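Local coordinates for sensor protein (Haloarcula marismortui ATCC 43049, PDB 3BWL) that probably transfers phosphate from ATP to a protein histidine as a phosphorelay sensor kinase, of which this chain is a PAS domain that here holds an indole carbaldehyde, at residues A[101-107]-A[119-125]. Numbering follows the deposited sequence.
With I3A (1H-indole-3-carbaldehyde), chain F.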
loop_
_atom_site.group_PDB
_atom_site.type_symbol
_atom_site.label_atom_id
_atom_site.label_comp_id
_atom_site.label_asym_id
_atom_site.label_seq_id
_atom_site.Cartn_x
_atom_site.Cartn_y
_atom_site.Cartn_z
HETATM N N MSE A 101 6.432 9.479 16.642
HETATM C CA MSE A 101 5.732 9.768 15.418
HETATM C C MSE A 101 4.246 9.482 15.639
HETATM O O MSE A 101 3.902 8.342 15.802
HETATM C CB MSE A 101 6.251 8.845 14.312
HETATM C CG MSE A 101 5.560 9.142 12.998
HETATM SE SE MSE A 101 6.041 7.727 11.717
HETATM C CE MSE A 101 7.797 7.730 12.061
ATOM N N SER A 102 3.395 10.499 15.635
ATOM C CA SER A 102 1.954 10.261 15.698
ATOM C C SER A 102 1.462 9.728 14.370
ATOM O O SER A 102 1.821 10.241 13.322
ATOM C CB SER A 102 1.185 11.539 16.049
ATOM O OG SER A 102 1.339 11.816 17.420
ATOM N N VAL A 103 0.635 8.670 14.425
ATOM C CA VAL A 103 0.139 8.065 13.197
ATOM C C VAL A 103 -1.336 7.778 13.303
ATOM O O VAL A 103 -1.887 7.644 14.413
ATOM C CB VAL A 103 0.864 6.720 12.867
ATOM C CG1 VAL A 103 2.343 6.983 12.573
ATOM C CG2 VAL A 103 0.738 5.722 14.070
ATOM N N GLU A 104 -1.972 7.733 12.150
ATOM C CA GLU A 104 -3.265 7.079 12.055
ATOM C C GLU A 104 -3.055 5.758 11.352
ATOM O O GLU A 104 -2.581 5.723 10.184
ATOM C CB GLU A 104 -4.291 7.913 11.297
ATOM C CG GLU A 104 -5.645 7.197 11.205
ATOM C CD GLU A 104 -6.661 7.965 10.398
ATOM O OE1 GLU A 104 -6.463 8.123 9.167
ATOM O OE2 GLU A 104 -7.682 8.394 10.977
ATOM N N VAL A 105 -3.430 4.684 12.054
ATOM C CA VAL A 105 -3.304 3.335 11.529
ATOM C C VAL A 105 -4.614 2.938 10.889
ATOM O O VAL A 105 -5.694 3.131 11.496
ATOM C CB VAL A 105 -3.024 2.298 12.678
ATOM C CG1 VAL A 105 -2.810 0.944 12.100
ATOM C CG2 VAL A 105 -1.799 2.691 13.474
ATOM N N HIS A 106 -4.555 2.471 9.645
ATOM C CA HIS A 106 -5.747 1.849 9.030
ATOM C C HIS A 106 -5.480 0.344 9.038
ATOM O O HIS A 106 -4.603 -0.141 8.322
ATOM C CB HIS A 106 -5.977 2.385 7.582
ATOM C CG HIS A 106 -7.361 2.167 7.059
ATOM N ND1 HIS A 106 -7.784 2.679 5.850
ATOM C CD2 HIS A 106 -8.426 1.502 7.580
ATOM C CE1 HIS A 106 -9.052 2.340 5.645
ATOM N NE2 HIS A 106 -9.471 1.640 6.687
ATOM N N LEU A 107 -6.256 -0.390 9.873
ATOM C CA LEU A 107 -5.983 -1.772 10.101
ATOM C C LEU A 107 -7.075 -2.662 9.491
ATOM O O LEU A 107 -8.274 -2.364 9.602
ATOM C CB LEU A 107 -5.911 -2.008 11.613
ATOM C CG LEU A 107 -5.578 -3.403 12.150
ATOM C CD1 LEU A 107 -4.150 -3.745 11.778
ATOM C CD2 LEU A 107 -5.669 -3.398 13.665
ATOM N N LEU A 119 -3.303 -6.407 8.272
ATOM C CA LEU A 119 -2.502 -5.530 7.422
ATOM C C LEU A 119 -2.759 -4.126 7.928
ATOM O O LEU A 119 -3.920 -3.676 7.987
ATOM C CB LEU A 119 -2.972 -5.673 5.979
ATOM C CG LEU A 119 -2.334 -4.809 4.894
ATOM C CD1 LEU A 119 -0.796 -4.876 4.864
ATOM C CD2 LEU A 119 -2.983 -5.193 3.511
ATOM N N ALA A 120 -1.679 -3.432 8.286
ATOM C CA ALA A 120 -1.740 -2.097 8.886
ATOM C C ALA A 120 -1.004 -1.098 8.018
ATOM O O ALA A 120 0.147 -1.276 7.704
ATOM C CB ALA A 120 -1.151 -2.103 10.289
ATOM N N ILE A 121 -1.722 -0.076 7.594
ATOM C CA ILE A 121 -1.125 1.035 6.866
ATOM C C ILE A 121 -1.103 2.246 7.826
ATOM O O ILE A 121 -2.156 2.765 8.241
ATOM C CB ILE A 121 -1.922 1.365 5.546
ATOM C CG1 ILE A 121 -2.273 0.089 4.746
ATOM C CG2 ILE A 121 -1.181 2.394 4.719
ATOM C CD1 ILE A 121 -1.119 -0.806 4.335
ATOM N N SER A 122 0.088 2.681 8.191
ATOM C CA SER A 122 0.259 3.812 9.146
ATOM C C SER A 122 0.644 5.095 8.422
ATOM O O SER A 122 1.609 5.113 7.631
ATOM C CB SER A 122 1.307 3.458 10.208
ATOM O OG SER A 122 0.973 2.210 10.856
ATOM N N ARG A 123 -0.140 6.137 8.660
ATOM C CA ARG A 123 0.080 7.441 8.047
ATOM C C ARG A 123 0.550 8.441 9.113
ATOM O O ARG A 123 -0.127 8.634 10.114
ATOM C CB ARG A 123 -1.176 7.964 7.343
ATOM C CG ARG A 123 -0.875 9.278 6.731
ATOM C CD ARG A 123 -1.859 9.684 5.704
ATOM N NE ARG A 123 -1.827 8.739 4.573
ATOM C CZ ARG A 123 -2.592 8.918 3.503
ATOM N NH1 ARG A 123 -3.392 10.008 3.469
ATOM N NH2 ARG A 123 -2.556 8.043 2.502
ATOM N N ASP A 124 1.698 9.070 8.874
ATOM C CA ASP A 124 2.223 10.100 9.750
ATOM C C ASP A 124 1.221 11.277 9.816
ATOM O O ASP A 124 0.782 11.813 8.782
ATOM C CB ASP A 124 3.584 10.577 9.202
ATOM C CG ASP A 124 4.380 11.419 10.196
ATOM O OD1 ASP A 124 3.835 11.922 11.208
ATOM O OD2 ASP A 124 5.607 11.555 9.975
ATOM N N ILE A 125 0.817 11.624 11.028
ATOM C CA ILE A 125 -0.066 12.747 11.226
ATOM C C ILE A 125 0.620 13.846 12.057
ATOM O O ILE A 125 -0.067 14.595 12.763
ATOM C CB ILE A 125 -1.452 12.295 11.816
ATOM C CG1 ILE A 125 -1.269 11.656 13.188
ATOM C CG2 ILE A 125 -2.165 11.381 10.795
ATOM C CD1 ILE A 125 -2.561 11.071 13.829
HETATM O O I3A F . -0.138 -2.712 13.018
HETATM C "C3'" I3A F . 0.264 -1.639 13.455
HETATM C C3 I3A F . -0.276 -1.105 14.754
HETATM C C2 I3A F . 0.249 0.094 15.305
HETATM N N I3A F . -0.464 0.220 16.473
HETATM C C8 I3A F . -1.337 -0.811 16.662
HETATM C C9 I3A F . -1.235 -1.701 15.597
HETATM C C4 I3A F . -2.052 -2.849 15.538
HETATM C C5 I3A F . -2.949 -3.115 16.606
HETATM C C6 I3A F . -3.027 -2.237 17.700
HETATM C C7 I3A F . -2.224 -1.079 17.717
HETATM O O HOH W 1 4.413 12.898 13.576
#
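In an antiparallel hairpin the backbone can settle its own polar groups and release the side chains for other work, and the last two strands of this PAS-domain sheet illustrate the principle. At the hydrogen-bonded pair Glu104–Arg123, each residue's N donates to the other's O over 2.9 Å; at His106–Ile121, His106 N reaches Ile121 O at 2.8 Å and Ile121 N reaches His106 O at 3.0 Å. Ile125 N closes the ladder on Ser102 O (2.9 Å). Val103 and Val105, at non-hydrogen-bonded positions here, direct their backbone bonds to strand 86-94. Water bridges one end, accepting weakly from Ser102 N (3.3 Å) and donating to Asp124 OD1 (2.6 Å).

The two faces differ in chemistry. Val105 and Ala120 line the ligand pocket, Ala120 CB lying 3.0 Å from O of the indole carbaldehyde, while Ser122 OG on the same face is hydrogen-bonded to Tyr93. On the other, Glu104 forms a salt bridge with Arg123 of the second subunit, His106 bonds to Asp28 of that subunit, and Arg123 also pairs with Asp28 of its own chain. With the strands joined through main-chain atoms, one face can serve ligand binding and the other dimer assembly.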